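Local coordinates for ESAT-6-like protein MAB_3112 (Mycobacterium abscessus, PDB 4I0X), which is of unknown function but, as a secreted WXG100-family protein, forms a heterodimeric Esx complex with its partner MAB_3113, at residues 29-34 with 47-52; 10-15 with 65-70. The protein carries 4 engineered substitutions. All blocks are in the same frame, centred on the assembly; numbering follows the deposited sequence.

Contact 1 (29-34 with 47-52)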
ATOM      1  N   ASP A  29       7.968  -2.921  13.240  1.00 11.62           N
ATOM      2  CA  ASP A  29       8.746  -1.717  13.552  1.00 11.64           C
ATOM      3  C   ASP A  29       7.901  -0.704  14.310  1.00 10.88           C
ATOM      4  O   ASP A  29       8.334  -0.131  15.325  1.00 14.93           O
ATOM      5  CB  ASP A  29       9.226  -1.039  12.283  1.00 11.44           C
ATOM      6  CG  ASP A  29      10.308  -1.805  11.557  1.00 23.43           C
ATOM      7  OD1 ASP A  29      10.924  -2.732  12.127  1.00 23.79           O
ATOM      8  OD2 ASP A  29      10.563  -1.441  10.395  1.00 26.29           O
ATOM      9  N   VAL A  30       6.699  -0.463  13.805  1.00 11.95           N
ATOM     10  CA  VAL A  30       5.806   0.504  14.413  1.00  9.73           C
ATOM     11  C   VAL A  30       5.465   0.110  15.812  1.00 12.25           C
ATOM     12  O   VAL A  30       5.570   0.934  16.709  1.00 14.04           O
ATOM     13  CB  VAL A  30       4.516   0.711  13.623  1.00 13.38           C
ATOM     14  CG1 VAL A  30       3.539   1.550  14.458  1.00 20.55           C
ATOM     15  CG2 VAL A  30       4.818   1.394  12.291  1.00 14.39           C
ATOM     16  N   GLN A  31       5.018  -1.130  16.008  1.00 12.32           N
ATOM     17  CA  GLN A  31       4.703  -1.594  17.354  1.00 16.66           C
ATOM     18  C   GLN A  31       5.900  -1.449  18.303  1.00 20.09           C
ATOM     19  O   GLN A  31       5.705  -1.187  19.478  1.00 13.28           O
ATOM     20  CB  GLN A  31       4.240  -3.057  17.367  1.00 21.65           C
ATOM     21  CG  GLN A  31       2.970  -3.310  16.559  1.00 29.01           C
ATOM     22  CD  GLN A  31       1.887  -2.255  16.790  1.00 33.46           C
ATOM     23  OE1 GLN A  31       1.618  -1.835  17.927  1.00 35.41           O
ATOM     24  NE2 GLN A  31       1.253  -1.828  15.701  1.00 29.13           N
ATOM     25  N   SER A  32       7.130  -1.615  17.817  1.00 12.92           N
ATOM     26  CA  SER A  32       8.274  -1.537  18.741  1.00 14.18           C
ATOM     27  C   SER A  32       8.425  -0.114  19.298  1.00 13.69           C
ATOM     28  O   SER A  32       9.072   0.076  20.340  1.00 14.76           O
ATOM     29  CB  SER A  32       9.583  -1.975  18.067  1.00 15.02           C
ATOM     30  OG  SER A  32      10.056  -0.957  17.189  1.00 16.08           O
ATOM     31  N   LEU A  33       7.873   0.887  18.609  1.00 12.34           N
ATOM     32  CA  LEU A  33       8.049   2.268  19.102  1.00 15.84           C
ATOM     33  C   LEU A  33       7.285   2.548  20.396  1.00 15.21           C
ATOM     34  O   LEU A  33       7.653   3.442  21.152  1.00 17.52           O
ATOM     35  CB  LEU A  33       7.602   3.281  18.067  1.00 11.08           C
ATOM     36  CG  LEU A  33       8.377   3.291  16.765  1.00 13.91           C
ATOM     37  CD1 LEU A  33       7.609   4.223  15.858  1.00 13.20           C
ATOM     38  CD2 LEU A  33       9.845   3.731  16.968  1.00 15.42           C
ATOM     39  N   PHE A  34       6.227   1.781  20.654  1.00 14.42           N
ATOM     40  CA  PHE A  34       5.281   2.131  21.707  1.00 13.75           C
ATOM     41  C   PHE A  34       5.714   1.694  23.079  1.00 20.67           C
ATOM     42  O   PHE A  34       5.159   2.147  24.079  1.00 24.11           O
ATOM     43  CB  PHE A  34       3.883   1.609  21.363  1.00 15.15           C
ATOM     44  CG  PHE A  34       3.350   2.189  20.101  1.00 17.61           C
ATOM     45  CD1 PHE A  34       3.514   3.529  19.830  1.00 14.74           C
ATOM     46  CD2 PHE A  34       2.727   1.396  19.154  1.00 16.36           C
ATOM     47  CE1 PHE A  34       3.024   4.067  18.664  1.00 18.36           C
ATOM     48  CE2 PHE A  34       2.265   1.943  17.967  1.00 11.27           C
ATOM     49  CZ  PHE A  34       2.407   3.257  17.730  1.00 17.67           C
ATOM     50  N   SER A  47      -2.947   5.154  15.456  1.00 18.08           N
ATOM     51  CA  SER A  47      -4.141   5.042  14.655  1.00 16.45           C
ATOM     52  C   SER A  47      -3.882   5.389  13.153  1.00 18.85           C
ATOM     53  O   SER A  47      -4.522   4.855  12.283  1.00 13.22           O
ATOM     54  CB  SER A  47      -5.319   5.794  15.286  1.00 26.93           C
ATOM     55  OG  SER A  47      -5.219   7.178  15.144  1.00 38.54           O
ATOM     56  N   GLY A  48      -2.875   6.208  12.864  1.00 11.97           N
ATOM     57  CA  GLY A  48      -2.411   6.390  11.514  1.00 11.61           C
ATOM     58  C   GLY A  48      -1.904   5.095  10.883  1.00 11.59           C
ATOM     59  O   GLY A  48      -2.224   4.787   9.738  1.00 13.48           O
ATOM     60  N   TRP A  49      -1.094   4.355  11.638  1.00  9.81           N
ATOM     61  CA  TRP A  49      -0.550   3.085  11.187  1.00 12.57           C
ATOM     62  C   TRP A  49      -1.646   2.040  10.984  1.00  9.66           C
ATOM     63  O   TRP A  49      -1.639   1.309   9.987  1.00 15.12           O
ATOM     64  CB  TRP A  49       0.566   2.558  12.111  1.00 12.75           C
ATOM     65  CG  TRP A  49       0.876   1.166  11.725  1.00 11.86           C
ATOM     66  CD1 TRP A  49       0.641   0.039  12.447  1.00 13.06           C
ATOM     67  CD2 TRP A  49       1.407   0.740  10.469  1.00 11.74           C
ATOM     68  NE1 TRP A  49       1.017  -1.068  11.723  1.00 13.88           N
ATOM     69  CE2 TRP A  49       1.472  -0.665  10.499  1.00 13.86           C
ATOM     70  CE3 TRP A  49       1.811   1.403   9.322  1.00 11.89           C
ATOM     71  CZ2 TRP A  49       1.942  -1.408   9.425  1.00 12.04           C
ATOM     72  CZ3 TRP A  49       2.291   0.664   8.263  1.00 14.25           C
ATOM     73  CH2 TRP A  49       2.357  -0.726   8.324  1.00 17.91           C
ATOM     74  N   ASP A  50      -2.597   1.985  11.900  1.00 12.45           N
ATOM     75  CA  ASP A  50      -3.747   1.113  11.762  1.00 17.73           C
ATOM     76  C   ASP A  50      -4.473   1.389  10.462  1.00 15.57           C
ATOM     77  O   ASP A  50      -4.862   0.453   9.764  1.00 13.17           O
ATOM     78  CB  ASP A  50      -4.706   1.308  12.914  1.00 20.43           C
ATOM     79  CG  ASP A  50      -4.177   0.737  14.223  1.00 34.50           C
ATOM     80  OD1 ASP A  50      -3.106   0.085  14.216  1.00 35.32           O
ATOM     81  OD2 ASP A  50      -4.856   0.937  15.259  1.00 39.22           O
ATOM     82  N   GLU A  51      -4.641   2.668  10.126  1.00 16.07           N
ATOM     83  CA  GLU A  51      -5.273   3.023   8.857  1.00 13.32           C
ATOM     84  C   GLU A  51      -4.351   2.696   7.671  1.00 12.19           C
ATOM     85  O   GLU A  51      -4.790   2.172   6.685  1.00 14.52           O
ATOM     86  CB  GLU A  51      -5.723   4.487   8.833  1.00 17.68           C
ATOM     87  CG  GLU A  51      -6.196   4.901   7.463  1.00 27.34           C
ATOM     88  CD  GLU A  51      -6.868   6.263   7.414  1.00 28.66           C
ATOM     89  OE1 GLU A  51      -6.886   6.996   8.431  1.00 40.53           O
ATOM     90  OE2 GLU A  51      -7.362   6.602   6.329  1.00 26.77           O
ATOM     91  N   MET A  52      -3.060   2.991   7.764  1.00 13.09           N
ATOM     92  CA  MET A  52      -2.132   2.587   6.719  1.00 12.03           C
ATOM     93  C   MET A  52      -2.100   1.038   6.436  1.00 14.45           C
ATOM     94  O   MET A  52      -2.114   0.583   5.289  1.00 14.70           O
ATOM     95  CB  MET A  52      -0.746   3.117   7.086  1.00 14.69           C
ATOM     96  CG  MET A  52       0.255   2.948   6.051  1.00 14.29           C
ATOM     97  SD  MET A  52       1.755   3.954   6.296  1.00 17.05           S
ATOM     98  CE  MET A  52       2.398   3.586   4.683  1.00 25.13           C
TER
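One face of the W49 indole is taken by V30, whose CG2 sits 4.1 Å from the centroid of the five-membered ring and 18° off its normal, a CH-pi contact. The F34 ring has V30 O 3.7 Å above one face, near the rim, and Q31 OE1 at its edge, and R46 makes a cation-pi contact with it. The other methyl of V30, CG1, reaches W49 CG at 3.8 Å and also touches W49 CB. With V30 CG1 anti to the backbone N (chi1 170°), both branches of the valine are turned to the indole. Q31 approaches the indole obliquely: its amide plane lies 51° from the ring plane, and NE2 comes 3.8 Å from W49 CD1. No hydrogen bond joins the two segments. Instead, W49 NE1 donates to OD1 of D27, one turn before V30, and Q31 NE2 makes a weak bond to the same oxygen, so that one carboxylate probably helps fix the rotation of the indole. V30 and W49, both buried, thus join the C-terminal end of helix 4-32 to helix 40-72 within the helical hairpin, while V30 also packs on Y45 and on V19 of the MAB_3113 chain.

Contact 2 (10-15 with 65-70)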
ATOM      1  N   LYS A  10       1.683 -11.879 -13.319  1.00 15.72           N
ATOM      2  CA  LYS A  10       2.923 -12.105 -12.576  1.00 16.67           C
ATOM      3  C   LYS A  10       3.310 -10.847 -11.850  1.00 13.94           C
ATOM      4  O   LYS A  10       3.781 -10.886 -10.701  1.00 17.46           O
ATOM      5  CB  LYS A  10       4.058 -12.556 -13.495  1.00 15.78           C
ATOM      6  CG  LYS A  10       3.815 -13.911 -14.118  1.00 21.87           C
ATOM      7  CD  LYS A  10       4.979 -14.356 -14.994  1.00 32.21           C
ATOM      8  CE  LYS A  10       6.110 -14.862 -14.124  1.00 43.62           C
ATOM      9  NZ  LYS A  10       7.213 -15.451 -14.914  1.00 48.65           N
ATOM     10  N   PHE A  11       3.070  -9.715 -12.492  1.00 14.19           N
ATOM     11  CA  PHE A  11       3.414  -8.433 -11.873  1.00 13.91           C
ATOM     12  C   PHE A  11       2.559  -8.197 -10.633  1.00 17.69           C
ATOM     13  O   PHE A  11       3.075  -7.906  -9.551  1.00 13.61           O
ATOM     14  CB  PHE A  11       3.214  -7.316 -12.874  1.00 19.65           C
ATOM     15  CG  PHE A  11       3.703  -5.974 -12.399  1.00 22.34           C
ATOM     16  CD1 PHE A  11       2.990  -5.264 -11.457  1.00 30.05           C
ATOM     17  CD2 PHE A  11       4.858  -5.418 -12.912  1.00 29.86           C
ATOM     18  CE1 PHE A  11       3.429  -4.010 -11.024  1.00 33.13           C
ATOM     19  CE2 PHE A  11       5.302  -4.166 -12.473  1.00 31.78           C
ATOM     20  CZ  PHE A  11       4.575  -3.476 -11.532  1.00 15.83           C
ATOM     21  N   ALA A  12       1.249  -8.334 -10.776  1.00 16.11           N
ATOM     22  CA  ALA A  12       0.344  -8.151  -9.644  1.00 17.12           C
ATOM     23  C   ALA A  12       0.669  -9.131  -8.483  1.00 14.00           C
ATOM     24  O   ALA A  12       0.657  -8.757  -7.320  1.00 15.53           O
ATOM     25  CB  ALA A  12      -1.087  -8.341 -10.113  1.00 13.14           C
ATOM     26  N   ALA A  13       0.941 -10.391  -8.816  1.00 12.09           N
ATOM     27  CA  ALA A  13       1.244 -11.395  -7.818  1.00 14.42           C
ATOM     28  C   ALA A  13       2.530 -11.057  -7.073  1.00 15.48           C
ATOM     29  O   ALA A  13       2.584 -11.142  -5.847  1.00 11.52           O
ATOM     30  CB  ALA A  13       1.368 -12.745  -8.446  1.00 16.76           C
ATOM     31  N   SER A  14       3.550 -10.652  -7.813  1.00 13.11           N
ATOM     32  CA  SER A  14       4.835 -10.274  -7.207  1.00 15.60           C
ATOM     33  C   SER A  14       4.687  -9.057  -6.290  1.00 14.43           C
ATOM     34  O   SER A  14       5.252  -9.028  -5.193  1.00 12.32           O
ATOM     35  CB  SER A  14       5.883  -9.989  -8.294  1.00 13.12           C
ATOM     36  OG  SER A  14       7.150  -9.744  -7.712  1.00 16.45           O
ATOM     37  N   LEU A  15       3.947  -8.046  -6.742  1.00 11.88           N
ATOM     38  CA  LEU A  15       3.749  -6.863  -5.942  1.00 10.62           C
ATOM     39  C   LEU A  15       2.992  -7.218  -4.666  1.00 16.52           C
ATOM     40  O   LEU A  15       3.310  -6.706  -3.614  1.00 14.47           O
ATOM     41  CB  LEU A  15       3.004  -5.801  -6.739  1.00 13.25           C
ATOM     42  CG  LEU A  15       2.663  -4.514  -5.982  1.00 18.57           C
ATOM     43  CD1 LEU A  15       3.926  -3.801  -5.461  1.00 18.01           C
ATOM     44  CD2 LEU A  15       1.860  -3.585  -6.910  1.00 24.38           C
ATOM     45  N   ASP A  65      -6.406 -10.961  -6.018  1.00 16.53           N
ATOM     46  CA  ASP A  65      -7.607 -11.278  -6.785  1.00 22.59           C
ATOM     47  C   ASP A  65      -7.376 -11.097  -8.270  1.00 21.74           C
ATOM     48  O   ASP A  65      -7.634 -11.992  -9.028  1.00 18.65           O
ATOM     49  CB  ASP A  65      -8.794 -10.412  -6.354  1.00 24.24           C
ATOM     50  CG  ASP A  65      -9.224 -10.679  -4.929  1.00 42.57           C
ATOM     51  OD1 ASP A  65      -8.847 -11.738  -4.374  1.00 47.70           O
ATOM     52  OD2 ASP A  65      -9.944  -9.824  -4.365  1.00 54.84           O
ATOM     53  N   ILE A  66      -6.904  -9.939  -8.705  1.00 20.14           N
ATOM     54  CA  ILE A  66      -6.776  -9.752 -10.144  1.00 17.32           C
ATOM     55  C   ILE A  66      -5.681 -10.674 -10.675  1.00 16.49           C
ATOM     56  O   ILE A  66      -5.773 -11.158 -11.783  1.00 17.17           O
ATOM     57  CB  ILE A  66      -6.490  -8.259 -10.524  1.00 20.99           C
ATOM     58  CG1 ILE A  66      -6.736  -7.974 -12.007  1.00 18.40           C
ATOM     59  CG2 ILE A  66      -5.069  -7.887 -10.203  1.00 25.11           C
ATOM     60  CD1 ILE A  66      -8.007  -8.493 -12.537  1.00 26.60           C
ATOM     61  N   ALA A  67      -4.630 -10.893  -9.900  1.00 15.24           N
ATOM     62  CA  ALA A  67      -3.555 -11.794 -10.351  1.00 17.22           C
ATOM     63  C   ALA A  67      -4.126 -13.169 -10.639  1.00 15.87           C
ATOM     64  O   ALA A  67      -3.837 -13.758 -11.660  1.00 16.81           O
ATOM     65  CB  ALA A  67      -2.434 -11.875  -9.316  1.00 22.01           C
ATOM     66  N   SER A  68      -4.938 -13.682  -9.729  1.00 17.49           N
ATOM     67  CA  SER A  68      -5.527 -15.019  -9.872  1.00 18.09           C
ATOM     68  C   SER A  68      -6.492 -15.105 -11.043  1.00 21.13           C
ATOM     69  O   SER A  68      -6.469 -16.067 -11.803  1.00 20.16           O
ATOM     70  CB  SER A  68      -6.247 -15.387  -8.589  1.00 23.05           C
ATOM     71  OG  SER A  68      -5.310 -15.378  -7.530  1.00 37.20           O
ATOM     72  N   THR A  69      -7.363 -14.108 -11.162  1.00 19.68           N
ATOM     73  CA  THR A  69      -8.329 -14.074 -12.257  1.00 21.27           C
ATOM     74  C   THR A  69      -7.609 -14.034 -13.593  1.00 20.80           C
ATOM     75  O   THR A  69      -7.953 -14.772 -14.506  1.00 24.77           O
ATOM     76  CB  THR A  69      -9.306 -12.894 -12.089  1.00 24.41           C
ATOM     77  OG1 THR A  69      -9.954 -13.024 -10.828  1.00 27.09           O
ATOM     78  CG2 THR A  69     -10.366 -12.898 -13.153  1.00 31.63           C
ATOM     79  N   LEU A  70      -6.597 -13.192 -13.723  1.00 22.45           N
ATOM     80  CA  LEU A  70      -5.822 -13.148 -14.966  1.00 19.25           C
ATOM     81  C   LEU A  70      -5.040 -14.439 -15.220  1.00 24.80           C
ATOM     82  O   LEU A  70      -4.835 -14.820 -16.353  1.00 25.58           O
ATOM     83  CB  LEU A  70      -4.825 -11.989 -14.913  1.00 18.15           C
ATOM     84  CG  LEU A  70      -5.360 -10.565 -15.018  1.00 18.67           C
ATOM     85  CD1 LEU A  70      -4.185  -9.643 -14.847  1.00 27.48           C
ATOM     86  CD2 LEU A  70      -6.048 -10.346 -16.373  1.00 20.37           C
TER
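A12 and A67 face each other where the N-terminal part of helix 4-32 meets the C-terminal part of helix 40-72 in the antiparallel hairpin, an example of close approach between helices at small side chains. The apolar contacts come first. A12 CB meets A67 CB at 3.9 Å, both methyls pointing into the interface, and their CA atoms are only 5.4 Å apart. A67 CB also lies alongside the next residue of the opposing helix, 4.0 Å from A13 CB, so that this one methyl rests against two consecutive alanines. Beside A67, the branch methyl CG2 of I66 also touches A12 CB at 4.0 Å. I66 CG1 stands anti to the backbone N (chi1 -164°), which leaves CG2 between the backbone N and the carbonyl carbon, the branch that makes this contact.

Methyl-to-backbone contact is the second kind: A67 CB packs 3.7 Å from A13 N, against the main chain of helix 10-15 itself. The segment axes pass within 8.1 Å, with 147° between their N-to-C directions.

The hydrogen bonds of the two segments run along their own helices. T69 OG1 donates to D65 O from above the carbonyl plane, and T69 N uses the same oxygen, so two donors from one residue grip a single acceptor. The exception comes from a neighbouring residue: S9 OG, just before segment 10-15, bonds to A67 O. Beyond the pair, L70 packs on V5 and L8 and on W50 of the MAB_3113 chain, while I66 packs on A61 of that chain.

Chemically, then, the two segments themselves rest on close fit and buried apolar surface, consistent with the short axis separation that the alanines probably allow, and the S9 bond adds a polar tie at the margin.

In the fold
From the N terminus, helix 4-32 first supplies residues 10-15 to contact 2 and then, near its far end, residues 29-34 to contact 1. The chain turns back and helix 40-72 returns antiparallel, giving 47-52 to contact 1 before 65-70 completes contact 2. Contact 1 therefore closes a short loop around the turn, with 12 residues between its segments, and is nested inside the 49-residue loop closed by contact 2. Their centres lie 28 Å apart, on opposite sides of the chain's centre, and they do not touch. Together they illustrate a helical hairpin, the fold of the WXG100 family, joined here at two separated levels.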